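Local coordinates for protein 11S globulin isoform 1 (Cocos nucifera, PDB 5WPW) that stores nitrogen and carbon for the germinating coconut seedling as a hexameric 11S seed globulin, and is a potential food allergen, at the interface of chains A and B. Coordinates in Å, arbitrary orientation; residue numbers count along the deposited sequence, not the author numbering. Chains: chain A/B, 11S globulin isoform 1.

The interface of chains A and B. Residues chain A 257-258, 260-263; chain B 83, 106-107, 224.
A:Phe263 and B:Phe83 meet where two subunits of the bicupin 11S globulin join, A:Phe263 in the short strand 262-264 of chain A and B:Phe83 in the strand 83-85 of chain B. The two residues form a parallel beta bridge, which brings the carbonyl O of A:Phe263 to 3.3 Å from CA of B:Phe83. Packing is close around their rings and B:Pro224. The methylene CB of A:Phe263 sits over the centre of one face of the B:Phe83 ring, 3.8 Å from CE1 of B:Phe83, while CA of B:Lys106 covers the opposite face, so that the phenyl group is held between a side chain of the partner and the backbone of its own subunit. At the ring's edge and in its plane lies the carbonyl O of A:Ala260, 3.5 Å from CZ of B:Phe83, where the ring's electropositive rim should suit it.

With CG anti to the backbone N (chi1 168°), the A:Phe263 side chain turns its own ring towards B:Pro224. The proline lies aslant over this ring, with CA of B:Pro224 above one face and displaced towards the rim, 3.7 Å from CZ of A:Phe263. The same proline also packs on the 3-10 helix 257-259 and the residue after it: CG of B:Pro224, already against the phenyl ring, lies 3.8 Å from CB of A:Ala260, and CB of B:Pro224 meets the carbonyl O of A:Pro257.

The periphery is looser and polar. B:Lys106 bends at chi3 (74°) and runs alongside A:Asp261, their side chains extending in parallel. The ammonium NZ of B:Lys106 forms a long salt bridge and hydrogen bond, 3.3 Å to carboxylate OD1 of A:Asp261, approaching from the anti side and 29° out of the carboxylate plane, a geometry that suggests modest strength. Between A:Arg258 and B:Val107 the contact runs through water: O of A:Arg258 stands 4.4 Å from O of B:Val107, and a water 2.8 Å from O of B:Val107 bridges the two carbonyls.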
# COMPACT_ATOMS: atom_id res chain seq x y z
N PRO A 257 25.32 2.30 22.82
CA PRO A 257 26.30 1.63 21.94
C PRO A 257 25.85 0.28 21.47
O PRO A 257 26.15 -0.10 20.33
CB PRO A 257 27.54 1.52 22.84
CG PRO A 257 27.39 2.64 23.81
CD PRO A 257 25.92 2.72 24.09
N ARG A 258 25.14 -0.47 22.33
CA ARG A 258 24.68 -1.82 21.99
C ARG A 258 23.75 -1.86 20.77
O ARG A 258 23.46 -2.95 20.27
CB ARG A 258 23.95 -2.43 23.20
CG ARG A 258 24.84 -2.59 24.42
CD ARG A 258 24.12 -3.30 25.55
NE ARG A 258 23.26 -2.39 26.29
CZ ARG A 258 22.28 -2.78 27.10
NH1 ARG A 258 22.04 -4.08 27.27
NH2 ARG A 258 21.54 -1.88 27.74
N ALA A 260 24.27 -0.27 17.80
CA ALA A 260 24.97 0.09 16.57
C ALA A 260 24.53 -0.79 15.40
O ALA A 260 24.25 -1.98 15.57
CB ALA A 260 26.50 -0.05 16.80
N ASP A 261 24.41 -0.15 14.22
CA ASP A 261 24.26 -0.85 12.95
C ASP A 261 25.59 -1.08 12.25
O ASP A 261 25.72 -2.03 11.48
CB ASP A 261 23.37 -0.05 12.01
CG ASP A 261 21.96 0.06 12.52
OD1 ASP A 261 21.31 -0.98 12.67
OD2 ASP A 261 21.53 1.19 12.79
N VAL A 262 26.56 -0.20 12.48
CA VAL A 262 27.90 -0.31 11.89
C VAL A 262 28.88 -0.12 13.03
O VAL A 262 28.70 0.79 13.84
CB VAL A 262 28.13 0.76 10.81
CG1 VAL A 262 29.51 0.63 10.24
CG2 VAL A 262 27.04 0.67 9.71
N PHE A 263 29.90 -0.98 13.11
CA PHE A 263 30.80 -0.87 14.25
C PHE A 263 32.17 -1.40 13.88
O PHE A 263 32.27 -2.50 13.33
CB PHE A 263 30.28 -1.65 15.46
CG PHE A 263 31.31 -1.82 16.55
CD1 PHE A 263 31.82 -0.71 17.21
CD2 PHE A 263 31.77 -3.08 16.90
CE1 PHE A 263 32.76 -0.86 18.21
CE2 PHE A 263 32.71 -3.24 17.89
CZ PHE A 263 33.21 -2.13 18.56
N PHE B 83 29.90 -5.12 10.99
CA PHE B 83 30.76 -5.15 12.18
C PHE B 83 32.10 -5.72 11.74
O PHE B 83 32.15 -6.85 11.24
CB PHE B 83 30.15 -6.02 13.29
CG PHE B 83 29.08 -5.34 14.11
CD1 PHE B 83 28.30 -4.34 13.56
CD2 PHE B 83 28.84 -5.72 15.41
CE1 PHE B 83 27.32 -3.70 14.30
CE2 PHE B 83 27.86 -5.09 16.17
CZ PHE B 83 27.09 -4.08 15.60
N LYS B 106 25.69 -7.53 12.15
CA LYS B 106 25.47 -6.91 13.44
C LYS B 106 24.91 -7.93 14.43
O LYS B 106 24.25 -8.91 14.06
CB LYS B 106 24.54 -5.71 13.29
CG LYS B 106 23.16 -6.07 12.86
CD LYS B 106 22.38 -4.84 12.47
CE LYS B 106 22.84 -4.32 11.11
NZ LYS B 106 21.83 -3.40 10.51
N VAL B 107 25.21 -7.71 15.70
CA VAL B 107 24.80 -8.61 16.75
C VAL B 107 23.92 -7.83 17.71
O VAL B 107 24.15 -6.63 17.93
CB VAL B 107 26.04 -9.22 17.43
CG1 VAL B 107 25.69 -9.89 18.72
CG2 VAL B 107 26.68 -10.23 16.47
N PRO B 224 30.03 -3.45 20.40
CA PRO B 224 30.33 -2.10 20.91
C PRO B 224 30.33 -2.11 22.43
O PRO B 224 29.44 -2.69 23.06
CB PRO B 224 29.20 -1.24 20.34
CG PRO B 224 28.69 -2.01 19.19
CD PRO B 224 28.80 -3.45 19.59
O HOH W 1 25.60 -4.95 19.55